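Local structure of SspB protein (6JUF) at residues L229-I234 against A276-K281; A235-D240 against G262-A267; E288-E293 against S299-S304. The protein probably serves as a metal-dependent DNA-cleaving component of the SspABCD–SspE bacterial anti-phage defence system, which senses phosphorothioate modification of DNA. One frame throughout, in Å; residues are numbered along the deposited sequence.

Interaction 1: residues L229-I234 against A276-K281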
loop_
_atom_site.group_PDB
_atom_site.type_symbol
_atom_site.label_atom_id
_atom_site.label_comp_id
_atom_site.label_asym_id
_atom_site.label_seq_id
_atom_site.Cartn_x
_atom_site.Cartn_y
_atom_site.Cartn_z
ATOM N N LEU B 229 -1.754 -13.346 -8.446
ATOM C CA LEU B 229 -2.005 -14.456 -7.472
ATOM C C LEU B 229 -1.065 -15.597 -7.816
ATOM O O LEU B 229 -1.302 -16.324 -8.812
ATOM C CB LEU B 229 -3.463 -14.873 -7.520
ATOM C CG LEU B 229 -3.871 -16.091 -6.658
ATOM C CD1 LEU B 229 -3.419 -15.975 -5.208
ATOM C CD2 LEU B 229 -5.386 -16.331 -6.830
ATOM N N PRO B 230 0.027 -15.740 -7.044
ATOM C CA PRO B 230 1.003 -16.787 -7.414
ATOM C C PRO B 230 0.400 -18.210 -7.285
ATOM O O PRO B 230 -0.418 -18.511 -6.382
ATOM C CB PRO B 230 2.188 -16.593 -6.422
ATOM C CG PRO B 230 2.011 -15.198 -5.922
ATOM C CD PRO B 230 0.501 -14.960 -5.899
ATOM N N ALA B 231 0.864 -19.105 -8.190
ATOM C CA ALA B 231 0.495 -20.536 -8.110
ATOM C C ALA B 231 0.729 -21.180 -6.752
ATOM O O ALA B 231 -0.125 -21.939 -6.288
ATOM C CB ALA B 231 1.249 -21.306 -9.190
ATOM N N ARG B 232 1.860 -20.874 -6.094
ATOM C CA ARG B 232 2.107 -21.483 -4.791
ATOM C C ARG B 232 1.164 -20.946 -3.697
ATOM O O ARG B 232 0.901 -21.609 -2.732
ATOM C CB ARG B 232 3.580 -21.335 -4.366
ATOM C CG ARG B 232 4.459 -22.263 -5.247
ATOM C CD ARG B 232 5.923 -22.241 -4.801
ATOM N NE ARG B 232 6.554 -21.005 -5.206
ATOM C CZ ARG B 232 7.842 -20.852 -5.553
ATOM N NH1 ARG B 232 8.664 -21.887 -5.587
ATOM N NH2 ARG B 232 8.304 -19.659 -5.897
ATOM N N ILE B 233 0.642 -19.709 -3.881
ATOM C CA ILE B 233 -0.377 -19.239 -2.900
ATOM C C ILE B 233 -1.712 -20.002 -3.066
ATOM O O ILE B 233 -2.328 -20.442 -2.092
ATOM C CB ILE B 233 -0.610 -17.702 -2.976
ATOM C CG1 ILE B 233 0.654 -16.879 -2.651
ATOM C CG2 ILE B 233 -1.797 -17.294 -2.065
ATOM C CD1 ILE B 233 1.215 -17.090 -1.252
ATOM N N ILE B 234 -2.094 -20.221 -4.329
ATOM C CA ILE B 234 -3.246 -21.088 -4.662
ATOM C C ILE B 234 -3.062 -22.496 -4.070
ATOM O O ILE B 234 -3.925 -23.020 -3.356
ATOM C CB ILE B 234 -3.517 -21.122 -6.173
ATOM C CG1 ILE B 234 -3.921 -19.706 -6.672
ATOM C CG2 ILE B 234 -4.626 -22.120 -6.489
ATOM C CD1 ILE B 234 -3.878 -19.530 -8.206
ATOM N N ALA B 276 -6.637 -25.714 -11.271
ATOM C CA ALA B 276 -5.939 -26.891 -11.824
ATOM C C ALA B 276 -4.586 -26.525 -12.359
ATOM O O ALA B 276 -3.608 -27.253 -12.161
ATOM C CB ALA B 276 -6.789 -27.493 -12.945
ATOM N N ALA B 277 -4.523 -25.405 -13.065
ATOM C CA ALA B 277 -3.243 -24.996 -13.679
ATOM C C ALA B 277 -2.190 -24.680 -12.622
ATOM O O ALA B 277 -1.003 -25.044 -12.779
ATOM C CB ALA B 277 -3.418 -23.832 -14.628
ATOM N N ALA B 278 -2.596 -24.054 -11.528
ATOM C CA ALA B 278 -1.659 -23.763 -10.431
ATOM C C ALA B 278 -1.192 -25.056 -9.772
ATOM O O ALA B 278 0.003 -25.202 -9.468
ATOM C CB ALA B 278 -2.305 -22.856 -9.400
ATOM N N LEU B 279 -2.120 -26.001 -9.542
ATOM C CA LEU B 279 -1.752 -27.225 -8.844
ATOM C C LEU B 279 -0.830 -28.078 -9.741
ATOM O O LEU B 279 0.025 -28.806 -9.253
ATOM C CB LEU B 279 -3.010 -28.002 -8.437
ATOM C CG LEU B 279 -3.901 -27.358 -7.379
ATOM C CD1 LEU B 279 -5.188 -28.158 -7.213
ATOM C CD2 LEU B 279 -3.167 -27.148 -6.067
ATOM N N GLU B 280 -1.014 -27.953 -11.042
ATOM C CA GLU B 280 -0.143 -28.750 -11.945
ATOM C C GLU B 280 1.281 -28.262 -11.857
ATOM O O GLU B 280 2.238 -29.038 -11.837
ATOM C CB GLU B 280 -0.646 -28.634 -13.375
ATOM C CG GLU B 280 -1.952 -29.421 -13.516
ATOM C CD GLU B 280 -2.388 -29.688 -14.929
ATOM O OE1 GLU B 280 -3.024 -30.729 -15.110
ATOM O OE2 GLU B 280 -2.097 -28.902 -15.856
ATOM N N LYS B 281 1.436 -26.931 -11.882
ATOM C CA LYS B 281 2.759 -26.329 -11.774
ATOM C C LYS B 281 3.442 -26.694 -10.477
ATOM O O LYS B 281 4.599 -27.086 -10.458
ATOM C CB LYS B 281 2.635 -24.803 -11.947
ATOM C CG LYS B 281 3.963 -24.117 -12.156
ATOM C CD LYS B 281 3.655 -22.680 -12.487
ATOM C CE LYS B 281 4.752 -21.730 -12.039
ATOM N NZ LYS B 281 4.268 -20.383 -12.485
#
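Ala231 and Ala278 bring together two helices of a unit whose order of elements, helix 231-243, strand 250-253, helices 254-259 to 272-285 and then a hairpin, matches that of a winged helix-turn-helix domain. The first turn of the leading helix of this unit meets the middle of helix 272-285, in the position that the recognition helix takes in such folds. The two CA atoms lie 4.5 Å apart, a close approach, with only methyl groups at the two positions.

Backbone bonding shapes the first turn: Pro230 is its N-cap, and its carbonyl O accepts Ile234 N at 3.2 Å. Behind it, Leu229 and Ile233 lean on Trp111 of helix 107-118.

The contact itself is apolar. The methyl of Ala278 points into the first turn of helix 231-243, at 3.9 Å from both CA and CB of Ala231. One turn on, Ile234 covers the same methyl with its beta branch and CD1: CG2 lies 3.8 Å from Ala278 CB, with CB and CD1 of the isoleucine almost as near. CG2 sits anti to the backbone N of Ile234 (chi1 -64°, measured to CG1), while the extended CG1 arm brings CD1 to the methyl from much the same side, next to CG2. At the outer margin the aliphatic chain of Lys281, fully extended, runs toward the first turn and touches Ala231 CB with CD at 4.3 Å.

Interaction 2: residues A235-D240 against G262-A267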
loop_
_atom_site.group_PDB
_atom_site.type_symbol
_atom_site.label_atom_id
_atom_site.label_comp_id
_atom_site.label_asym_id
_atom_site.label_seq_id
_atom_site.Cartn_x
_atom_site.Cartn_y
_atom_site.Cartn_z
ATOM N N ALA B 235 -1.899 -23.113 -4.372
ATOM C CA ALA B 235 -1.648 -24.482 -3.889
ATOM C C ALA B 235 -1.625 -24.590 -2.356
ATOM O O ALA B 235 -2.198 -25.509 -1.758
ATOM C CB ALA B 235 -0.356 -25.012 -4.516
ATOM N N TYR B 236 -0.973 -23.609 -1.712
ATOM C CA TYR B 236 -0.973 -23.580 -0.256
ATOM C C TYR B 236 -2.449 -23.547 0.278
ATOM O O TYR B 236 -2.804 -24.256 1.204
ATOM C CB TYR B 236 -0.185 -22.335 0.242
ATOM C CG TYR B 236 -0.657 -21.885 1.638
ATOM C CD1 TYR B 236 -0.253 -22.541 2.766
ATOM C CD2 TYR B 236 -1.543 -20.785 1.765
ATOM C CE1 TYR B 236 -0.705 -22.138 4.037
ATOM C CE2 TYR B 236 -1.995 -20.366 3.006
ATOM C CZ TYR B 236 -1.592 -21.079 4.145
ATOM O OH TYR B 236 -2.068 -20.684 5.358
ATOM N N ALA B 237 -3.250 -22.653 -0.329
ATOM C CA ALA B 237 -4.626 -22.507 0.127
ATOM C C ALA B 237 -5.448 -23.759 -0.050
ATOM O O ALA B 237 -6.221 -24.152 0.845
ATOM C CB ALA B 237 -5.282 -21.305 -0.556
ATOM N N CYS B 238 -5.210 -24.449 -1.189
ATOM C CA CYS B 238 -5.881 -25.733 -1.419
ATOM C C CYS B 238 -5.564 -26.791 -0.345
ATOM O O CYS B 238 -6.437 -27.454 0.194
ATOM C CB CYS B 238 -5.551 -26.256 -2.827
ATOM S SG CYS B 238 -6.253 -25.279 -4.168
ATOM N N LEU B 239 -4.263 -26.904 -0.044
ATOM C CA LEU B 239 -3.790 -27.865 0.961
ATOM C C LEU B 239 -4.209 -27.474 2.370
ATOM O O LEU B 239 -4.618 -28.338 3.171
ATOM C CB LEU B 239 -2.282 -28.018 0.839
ATOM C CG LEU B 239 -1.789 -28.781 -0.393
ATOM C CD1 LEU B 239 -0.305 -28.381 -0.660
ATOM C CD2 LEU B 239 -1.953 -30.295 -0.280
ATOM N N ASP B 240 -4.158 -26.146 2.644
ATOM C CA ASP B 240 -4.592 -25.651 3.952
ATOM C C ASP B 240 -6.094 -25.934 4.145
ATOM O O ASP B 240 -6.538 -26.317 5.222
ATOM C CB ASP B 240 -4.309 -24.165 4.012
ATOM C CG ASP B 240 -4.566 -23.545 5.378
ATOM O OD1 ASP B 240 -4.071 -24.073 6.391
ATOM O OD2 ASP B 240 -5.277 -22.512 5.412
ATOM N N GLY B 262 -15.951 -21.646 1.459
ATOM C CA GLY B 262 -14.746 -21.678 2.311
ATOM C C GLY B 262 -13.464 -21.949 1.533
ATOM O O GLY B 262 -12.346 -21.678 2.023
ATOM N N ALA B 263 -13.600 -22.516 0.334
ATOM C CA ALA B 263 -12.438 -23.042 -0.381
ATOM C C ALA B 263 -11.833 -21.944 -1.285
ATOM O O ALA B 263 -12.407 -20.845 -1.398
ATOM C CB ALA B 263 -12.836 -24.324 -1.147
ATOM N N PRO B 264 -10.699 -22.190 -1.927
ATOM C CA PRO B 264 -10.005 -21.143 -2.651
ATOM C C PRO B 264 -10.743 -20.573 -3.863
ATOM O O PRO B 264 -10.548 -19.390 -4.198
ATOM C CB PRO B 264 -8.700 -21.833 -3.117
ATOM C CG PRO B 264 -8.482 -22.856 -2.057
ATOM C CD PRO B 264 -9.857 -23.382 -1.726
ATOM N N GLY B 265 -11.599 -21.373 -4.525
ATOM C CA GLY B 265 -12.314 -20.844 -5.639
ATOM C C GLY B 265 -13.176 -19.646 -5.258
ATOM O O GLY B 265 -13.154 -18.601 -5.922
ATOM N N ARG B 266 -13.960 -19.769 -4.221
ATOM C CA ARG B 266 -14.799 -18.655 -3.756
ATOM C C ARG B 266 -13.979 -17.588 -3.020
ATOM O O ARG B 266 -14.387 -16.422 -3.024
ATOM C CB ARG B 266 -15.940 -19.158 -2.874
ATOM C CG ARG B 266 -17.185 -19.601 -3.654
ATOM C CD ARG B 266 -18.222 -18.520 -3.305
ATOM N NE ARG B 266 -19.501 -19.096 -3.471
ATOM C CZ ARG B 266 -20.616 -18.570 -3.097
ATOM N NH1 ARG B 266 -20.658 -17.335 -2.521
ATOM N NH2 ARG B 266 -21.683 -19.253 -3.381
ATOM N N ALA B 267 -12.863 -17.961 -2.411
ATOM C CA ALA B 267 -12.108 -16.963 -1.640
ATOM C C ALA B 267 -11.328 -16.043 -2.583
ATOM O O ALA B 267 -11.274 -14.833 -2.393
ATOM C CB ALA B 267 -11.109 -17.626 -0.648
#
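Ala237 and Pro264 mark the closest backbone approach, their CA atoms 6.2 Å apart, where the middle of helix 231-243 faces the start of the short helix 264-268. The chain enters that short helix through Gly262, with a positive phi of 104°, a conformation that glycine takes readily, and through Ala263, the N-cap. The carbonyl O of Ala263 then receives Ala267 N at 3.1 Å and closes the first turn. Pro264 is the first residue of this turn, a position where the missing N-H costs no helical bond.

Pro264 makes the contact through its ring carbon CG. This carbon stands over one face of the peptide group joining Ala237 to Cys238, 3.7 Å from both Ala237 C and Cys238 N. Two side chains flank it: the methyl of Ala237, whose CB is 3.9 Å from CG, and the thiol of Cys238, whose SG is also 3.9 Å from CG. The sulfur lies anti to its own carbonyl carbon (chi1 -68°), which keeps it beside the backbone N and thus next to the proline ring.

Trp115 of helix 107-118, from outside the winged-helix-like unit, packs on both Ala237 and Ala267; within the unit, Ile275 and Leu279 of helix 272-285 lie against Cys238. Hydrogen bonds from Gly265 to Leu257 and from Arg266 to Phe135 and Ala138 hold the short helix from other directions.

All three touching residues are buried, and across the two segments they meet through carbon, sulfur and the flat face of a peptide. Cohesion between these segments therefore rests on van der Waals fit of one ring against a peptide face and on exclusion of water, with no directional bond.

Interaction 3: residues E288-E293 against S299-S304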
loop_
_atom_site.group_PDB
_atom_site.type_symbol
_atom_site.label_atom_id
_atom_site.label_comp_id
_atom_site.label_asym_id
_atom_site.label_seq_id
_atom_site.Cartn_x
_atom_site.Cartn_y
_atom_site.Cartn_z
ATOM N N GLU B 288 5.093 -35.482 -3.619
ATOM C CA GLU B 288 4.026 -35.819 -2.682
ATOM C C GLU B 288 2.653 -35.389 -3.193
ATOM O O GLU B 288 1.628 -35.783 -2.649
ATOM C CB GLU B 288 4.232 -35.176 -1.309
ATOM C CG GLU B 288 5.603 -35.358 -0.655
ATOM C CD GLU B 288 6.517 -34.105 -0.805
ATOM O OE1 GLU B 288 7.404 -33.916 0.105
ATOM O OE2 GLU B 288 6.353 -33.313 -1.837
ATOM N N LEU B 289 2.609 -34.603 -4.263
ATOM C CA LEU B 289 1.348 -34.077 -4.760
ATOM C C LEU B 289 1.088 -34.589 -6.170
ATOM O O LEU B 289 1.975 -34.629 -6.995
ATOM C CB LEU B 289 1.367 -32.524 -4.799
ATOM C CG LEU B 289 1.665 -31.861 -3.449
ATOM C CD1 LEU B 289 1.708 -30.350 -3.674
ATOM C CD2 LEU B 289 0.647 -32.224 -2.350
ATOM N N GLN B 290 -0.158 -34.966 -6.437
ATOM C CA GLN B 290 -0.570 -35.345 -7.807
ATOM C C GLN B 290 -1.961 -34.805 -8.113
ATOM O O GLN B 290 -2.766 -34.537 -7.239
ATOM C CB GLN B 290 -0.600 -36.882 -8.024
ATOM C CG GLN B 290 0.786 -37.502 -7.992
ATOM C CD GLN B 290 0.772 -38.957 -8.485
ATOM O OE1 GLN B 290 -0.284 -39.515 -8.767
ATOM N NE2 GLN B 290 1.940 -39.537 -8.657
ATOM N N LEU B 291 -2.221 -34.632 -9.386
ATOM C CA LEU B 291 -3.571 -34.462 -9.865
ATOM C C LEU B 291 -3.962 -35.782 -10.508
ATOM O O LEU B 291 -3.269 -36.252 -11.392
ATOM C CB LEU B 291 -3.713 -33.344 -10.891
ATOM C CG LEU B 291 -3.663 -31.892 -10.363
ATOM C CD1 LEU B 291 -4.226 -31.008 -11.473
ATOM C CD2 LEU B 291 -4.527 -31.674 -9.119
ATOM N N VAL B 292 -5.073 -36.356 -10.042
ATOM C CA VAL B 292 -5.521 -37.689 -10.473
ATOM C C VAL B 292 -6.970 -37.626 -10.949
ATOM O O VAL B 292 -7.771 -36.876 -10.411
ATOM C CB VAL B 292 -5.362 -38.696 -9.315
ATOM C CG1 VAL B 292 -5.955 -40.056 -9.653
ATOM C CG2 VAL B 292 -3.884 -38.842 -8.948
ATOM N N GLU B 293 -7.312 -38.396 -11.968
ATOM C CA GLU B 293 -8.698 -38.492 -12.427
ATOM C C GLU B 293 -9.308 -39.746 -11.844
ATOM O O GLU B 293 -8.746 -40.828 -11.976
ATOM C CB GLU B 293 -8.763 -38.602 -13.939
ATOM C CG GLU B 293 -8.198 -37.405 -14.662
ATOM C CD GLU B 293 -8.989 -37.060 -15.898
ATOM O OE1 GLU B 293 -9.825 -37.895 -16.337
ATOM O OE2 GLU B 293 -8.768 -35.944 -16.410
ATOM N N SER B 299 -8.928 -34.814 -8.840
ATOM C CA SER B 299 -8.630 -34.498 -7.468
ATOM C C SER B 299 -7.155 -34.190 -7.296
ATOM O O SER B 299 -6.260 -34.697 -8.042
ATOM C CB SER B 299 -8.987 -35.639 -6.519
ATOM O OG SER B 299 -10.395 -35.843 -6.521
ATOM N N LEU B 300 -6.906 -33.373 -6.281
ATOM C CA LEU B 300 -5.547 -33.217 -5.750
ATOM C C LEU B 300 -5.292 -34.272 -4.683
ATOM O O LEU B 300 -6.075 -34.419 -3.722
ATOM C CB LEU B 300 -5.404 -31.824 -5.144
ATOM C CG LEU B 300 -4.167 -31.505 -4.274
ATOM C CD1 LEU B 300 -2.914 -31.462 -5.146
ATOM C CD2 LEU B 300 -4.389 -30.167 -3.538
ATOM N N THR B 301 -4.219 -35.056 -4.859
ATOM C CA THR B 301 -3.849 -36.038 -3.873
ATOM C C THR B 301 -2.589 -35.608 -3.138
ATOM O O THR B 301 -1.717 -34.917 -3.719
ATOM C CB THR B 301 -3.673 -37.426 -4.490
ATOM O OG1 THR B 301 -2.493 -37.453 -5.314
ATOM C CG2 THR B 301 -4.956 -37.799 -5.267
ATOM N N PHE B 302 -2.476 -36.036 -1.890
ATOM C CA PHE B 302 -1.282 -35.787 -1.091
ATOM C C PHE B 302 -0.919 -37.042 -0.264
ATOM O O PHE B 302 -1.820 -37.649 0.345
ATOM C CB PHE B 302 -1.477 -34.523 -0.167
ATOM C CG PHE B 302 -2.914 -34.366 0.368
ATOM C CD1 PHE B 302 -3.876 -33.675 -0.407
ATOM C CD2 PHE B 302 -3.306 -34.914 1.596
ATOM C CE1 PHE B 302 -5.182 -33.578 0.059
ATOM C CE2 PHE B 302 -4.632 -34.786 2.034
ATOM C CZ PHE B 302 -5.554 -34.113 1.265
ATOM N N THR B 303 0.369 -37.432 -0.285
ATOM C CA THR B 303 0.799 -38.751 0.280
ATOM C C THR B 303 1.110 -38.604 1.766
ATOM O O THR B 303 1.488 -39.582 2.439
ATOM C CB THR B 303 2.055 -39.272 -0.428
ATOM O OG1 THR B 303 3.115 -38.279 -0.344
ATOM C CG2 THR B 303 1.779 -39.642 -1.880
ATOM N N SER B 304 0.979 -37.371 2.284
ATOM C CA SER B 304 1.123 -37.146 3.717
ATOM C C SER B 304 0.272 -35.976 4.119
ATOM O O SER B 304 -0.450 -35.429 3.275
ATOM C CB SER B 304 2.604 -36.964 4.150
ATOM O OG SER B 304 3.178 -35.768 3.614
HETATM O O HOH W 1 -0.048 -37.621 -4.089
#
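Strands 289-293 and 299-302 run antiparallel at 143°, their axes 4.7 Å apart at closest approach, and form a β-hairpin that is probably the wing of a winged-helix-like unit. Gln290 with Thr301 and Val292 with Ser299 are the hydrogen-bonded pairs. Thr301 N reaches Gln290 O at 2.8 Å in a nearly straight bond (172°), and Ser299 N meets Val292 O. At the open end, past Leu289 and Phe302, Thr303 N bonds to Glu288 O.

Leucines and phenylalanine line the face turned to the helices. CD2 of Leu289 lies against Phe302 CB at 3.8 Å, and CD2 of Leu291 touches Leu300 CB at 4.1 Å; Leu309 of helix 306-317 packs on Leu289 and Phe302. On the other face Val292 and Thr301 cross at about a right angle, their CG2 methyls 4.0 Å apart.

With chi1 at 70°, OG1 of Thr301 projects between its backbone N and carbonyl carbon, over the neighbouring strand, 3.4 Å from Gln290 CB. A water joins this hydroxyl to the hairpin's end: it lies 2.7 Å from Thr301 OG1 and donates to Glu288 O at 2.9 Å.

Helix 231-243 serves both interaction 1, through its first turn, and interaction 2, through its middle. Interaction 3 belongs to the hairpin that follows helix 272-285. Interaction 2 is wholly buried; the other two grade from buried residues to exposed ones. Both helix contacts depend on apolar fit around small residues, whereas the hairpin adds a ladder of backbone hydrogen bonds and a bridging water. The three converge on a shared core: Leu279 CD2 packs on Cys238 SG at 4.1 Å and on Leu300 CD2 at 4.1 Å, while Leu239 CD2 meets Leu289 CD2 at 3.8 Å, so the sheet's leucine face closes over the helices.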